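Local coordinates for platelet aggregation factor Sm-hPAF (Streptococcus mitis, PDB 4GWI), which binds fucosylated glycans such as Lewis y through its F-type lectin domain, as part of lectinolysin, a cholesterol-dependent cytolysin that probably forms pores in host membranes, at the NAG/GAL/FUC site. Sequence-based numbering; all coordinates share one arbitrary frame.

The NAG/GAL/FUC site. Residues 25, 41-42, 48, 51, 75, 77-78, 80, 83. With NAG (2-acetamido-2-deoxy-beta-D-glucopyranose), chain D; GAL (beta-D-galactopyranose), chain E; FUC (alpha-L-fucopyranose), chain B; FUC (alpha-L-fucopyranose), chain C.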
loop_
_atom_site.group_PDB
_atom_site.type_symbol
_atom_site.label_atom_id
_atom_site.label_comp_id
_atom_site.label_asym_id
_atom_site.label_seq_id
_atom_site.Cartn_x
_atom_site.Cartn_y
_atom_site.Cartn_z
ATOM N N HIS A 25 8.822 -12.606 9.525
ATOM C CA HIS A 25 10.134 -12.415 8.919
ATOM C C HIS A 25 10.700 -11.002 9.144
ATOM O O HIS A 25 11.503 -10.516 8.313
ATOM C CB HIS A 25 10.161 -12.701 7.416
ATOM C CG HIS A 25 9.881 -14.177 7.106
ATOM N ND1 HIS A 25 10.764 -15.144 7.492
ATOM C CD2 HIS A 25 8.825 -14.807 6.436
ATOM C CE1 HIS A 25 10.291 -16.344 7.089
ATOM N NE2 HIS A 25 9.097 -16.162 6.478
ATOM N N TYR A 41 13.899 -7.944 -0.538
ATOM C CA TYR A 41 13.560 -8.167 0.890
ATOM C C TYR A 41 14.790 -8.132 1.800
ATOM O O TYR A 41 14.760 -7.722 2.919
ATOM C CB TYR A 41 12.832 -9.546 1.042
ATOM C CG TYR A 41 12.167 -9.606 2.397
ATOM C CD1 TYR A 41 12.737 -10.185 3.493
ATOM C CD2 TYR A 41 10.933 -8.991 2.550
ATOM C CE1 TYR A 41 12.122 -10.169 4.774
ATOM C CE2 TYR A 41 10.301 -8.901 3.793
ATOM C CZ TYR A 41 10.886 -9.478 4.900
ATOM O OH TYR A 41 10.291 -9.415 6.131
ATOM N N GLY A 42 15.920 -8.622 1.228
ATOM C CA GLY A 42 17.178 -8.698 2.029
ATOM C C GLY A 42 17.789 -7.336 2.351
ATOM O O GLY A 42 18.730 -7.257 3.203
ATOM N N HIS A 48 6.159 -7.558 5.475
ATOM C CA HIS A 48 5.724 -8.995 5.288
ATOM C C HIS A 48 4.782 -9.342 6.389
ATOM O O HIS A 48 5.098 -9.156 7.583
ATOM C CB HIS A 48 7.018 -9.897 5.436
ATOM C CG HIS A 48 6.927 -11.221 4.757
ATOM N ND1 HIS A 48 5.907 -12.137 4.962
ATOM C CD2 HIS A 48 7.845 -11.801 3.886
ATOM C CE1 HIS A 48 6.185 -13.248 4.203
ATOM N NE2 HIS A 48 7.352 -13.041 3.539
ATOM N N PHE A 51 1.524 -15.639 6.410
ATOM C CA PHE A 51 0.668 -16.287 5.402
ATOM C C PHE A 51 -0.666 -16.435 6.071
ATOM O O PHE A 51 -0.795 -17.106 7.153
ATOM C CB PHE A 51 1.187 -17.707 5.080
ATOM C CG PHE A 51 2.350 -17.775 4.177
ATOM C CD1 PHE A 51 2.230 -18.267 2.812
ATOM C CD2 PHE A 51 3.605 -17.412 4.637
ATOM C CE1 PHE A 51 3.347 -18.303 2.002
ATOM C CE2 PHE A 51 4.699 -17.397 3.794
ATOM C CZ PHE A 51 4.593 -17.868 2.467
ATOM N N ARG A 75 7.316 -6.147 -3.920
ATOM C CA ARG A 75 8.573 -6.898 -3.680
ATOM C C ARG A 75 9.111 -7.407 -5.011
ATOM O O ARG A 75 8.332 -7.820 -5.870
ATOM C CB ARG A 75 8.220 -8.033 -2.760
ATOM C CG ARG A 75 9.485 -8.820 -2.394
ATOM C CD ARG A 75 9.118 -9.947 -1.438
ATOM N NE ARG A 75 10.341 -10.756 -1.170
ATOM C CZ ARG A 75 10.384 -11.835 -0.370
ATOM N NH1 ARG A 75 9.296 -12.275 0.323
ATOM N NH2 ARG A 75 11.592 -12.459 -0.244
ATOM N N ASP A 77 12.400 -9.531 -5.219
ATOM C CA ASP A 77 13.344 -10.668 -5.159
ATOM C C ASP A 77 12.557 -11.954 -4.936
ATOM O O ASP A 77 11.337 -11.948 -4.572
ATOM C CB ASP A 77 14.354 -10.516 -3.996
ATOM C CG ASP A 77 13.674 -10.658 -2.621
ATOM O OD1 ASP A 77 13.962 -11.639 -1.840
ATOM O OD2 ASP A 77 12.775 -9.789 -2.348
ATOM N N GLY A 78 13.227 -13.101 -5.172
ATOM C CA GLY A 78 12.676 -14.409 -4.713
ATOM C C GLY A 78 11.550 -15.040 -5.603
ATOM O O GLY A 78 10.973 -16.045 -5.218
ATOM N N VAL A 80 8.440 -14.189 -6.025
ATOM C CA VAL A 80 7.216 -14.201 -5.221
ATOM C C VAL A 80 6.447 -12.872 -5.422
ATOM O O VAL A 80 5.514 -12.568 -4.619
ATOM C CB VAL A 80 7.539 -14.396 -3.735
ATOM C CG1 VAL A 80 8.083 -15.818 -3.479
ATOM C CG2 VAL A 80 8.561 -13.357 -3.233
ATOM N N ARG A 83 2.484 -12.610 -5.271
ATOM C CA ARG A 83 1.666 -12.569 -4.089
ATOM C C ARG A 83 0.839 -11.273 -4.045
ATOM O O ARG A 83 -0.233 -11.252 -3.382
ATOM C CB ARG A 83 2.536 -12.648 -2.816
ATOM C CG ARG A 83 3.188 -14.035 -2.607
ATOM C CD ARG A 83 4.285 -13.934 -1.563
ATOM N NE ARG A 83 4.810 -15.328 -1.405
ATOM C CZ ARG A 83 5.825 -15.649 -0.575
ATOM N NH1 ARG A 83 6.457 -14.719 0.222
ATOM N NH2 ARG A 83 6.186 -16.965 -0.518
HETATM C C1 NAG D . 14.766 -17.040 7.073
HETATM C C2 NAG D . 15.864 -16.339 6.277
HETATM C C3 NAG D . 15.406 -15.692 5.007
HETATM C C4 NAG D . 14.779 -16.823 4.300
HETATM C C5 NAG D . 13.632 -17.255 5.128
HETATM C C6 NAG D . 13.213 -18.244 4.114
HETATM C C7 NAG D . 17.535 -15.487 7.745
HETATM C C8 NAG D . 18.183 -16.838 7.457
HETATM N N2 NAG D . 16.408 -15.299 7.104
HETATM O O1 NAG D . 15.525 -17.770 8.010
HETATM O O3 NAG D . 16.602 -15.405 4.402
HETATM O O4 NAG D . 14.232 -16.460 3.054
HETATM O O5 NAG D . 14.034 -17.924 6.291
HETATM O O6 NAG D . 12.224 -19.080 4.653
HETATM O O7 NAG D . 18.053 -14.641 8.467
HETATM C C1 GAL E . 14.529 -17.245 1.950
HETATM C C2 GAL E . 13.792 -16.578 0.809
HETATM C C3 GAL E . 14.300 -17.137 -0.514
HETATM C C4 GAL E . 15.809 -17.127 -0.579
HETATM C C5 GAL E . 16.351 -17.808 0.648
HETATM C C6 GAL E . 17.833 -17.774 0.657
HETATM O O2 GAL E . 12.466 -16.924 0.931
HETATM O O3 GAL E . 13.815 -16.402 -1.607
HETATM O O4 GAL E . 16.266 -15.814 -0.592
HETATM O O5 GAL E . 15.902 -17.161 1.817
HETATM O O6 GAL E . 18.219 -18.577 1.730
HETATM C C1 FUC B . 11.573 -15.913 0.466
HETATM C C2 FUC B . 10.170 -16.486 0.386
HETATM C C3 FUC B . 9.638 -16.806 1.749
HETATM C C4 FUC B . 9.642 -15.532 2.566
HETATM C C5 FUC B . 11.069 -15.030 2.591
HETATM C C6 FUC B . 11.212 -13.770 3.413
HETATM O O2 FUC B . 10.202 -17.665 -0.401
HETATM O O3 FUC B . 8.364 -17.295 1.622
HETATM O O4 FUC B . 8.768 -14.613 1.965
HETATM O O5 FUC B . 11.546 -14.786 1.300
HETATM C C1 FUC C . 16.991 -14.072 4.503
HETATM C C2 FUC C . 18.431 -14.026 4.005
HETATM C C3 FUC C . 18.492 -14.343 2.521
HETATM C C4 FUC C . 17.521 -13.471 1.748
HETATM C C5 FUC C . 16.150 -13.676 2.339
HETATM C C6 FUC C . 15.153 -12.898 1.518
HETATM O O2 FUC C . 19.210 -15.006 4.684
HETATM O O3 FUC C . 19.799 -14.181 2.027
HETATM O O4 FUC C . 17.874 -12.119 1.869
HETATM O O5 FUC C . 16.196 -13.224 3.672
HETATM O O HOH W 1 11.583 -17.374 -2.789
#
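Lewis y meets this F-type lectin domain chiefly through one sugar, the fucose of chain B, which sinks into a pocket built from loops and two short 3-10 helices while the rest of the tetrasaccharide lies across the rim; it illustrates how one buried terminal sugar can carry recognition of a whole glycan. The polar floor is made by His48, Arg75 and Arg83, which with Asp77 form the F-type fucose-binding motif. All three converge on the fucose 4-hydroxyl: His48 reaches O4 with NE2, at the rim of its ring and nearly straight (2.6 Å, 169°), while NH1 of Arg75 and NH1 of Arg83 each donate to the same O4 at 2.9 Å. Both arginines grip end-on, with the sugar oxygens in their guanidinium planes; NH2 of Arg75 takes the ring oxygen O5 (2.8 Å) and NH2 of Arg83 the 3-hydroxyl O3 (3.1 Å).

Arg75 comes in fully extended, CG anti to the backbone N (chi1 -177°), and is held flat between Tyr41 CG over the centre of one face and Val80 CG2 toward the rim of the other. Along the adjoining edge second-shell Asp77 positions it side-on, NE on OD2 (2.9 Å) and NH2 on OD1; Tyr41 N shares OD2.

The fucose methyl C6 sits among Tyr41 CD1, His48 CD2 and the lid, a face of engineered His25 (CG 3.9 Å away), whose CE1 reaches NAG C5 and whose carbonyl O accepts from Tyr41 OH. Phe51 borders the far side, its ring edge toward O3. Toward galactose the pocket opens, and a water joins Gly78 O to fucose O2 and galactose O3. NAG and galactose are scarcely buried, the second fucose, near Gly42, partly so; all three are poorly ordered. The site lets the lectin domain recognise Lewis antigens, and so probably directs the toxin to cells that carry them.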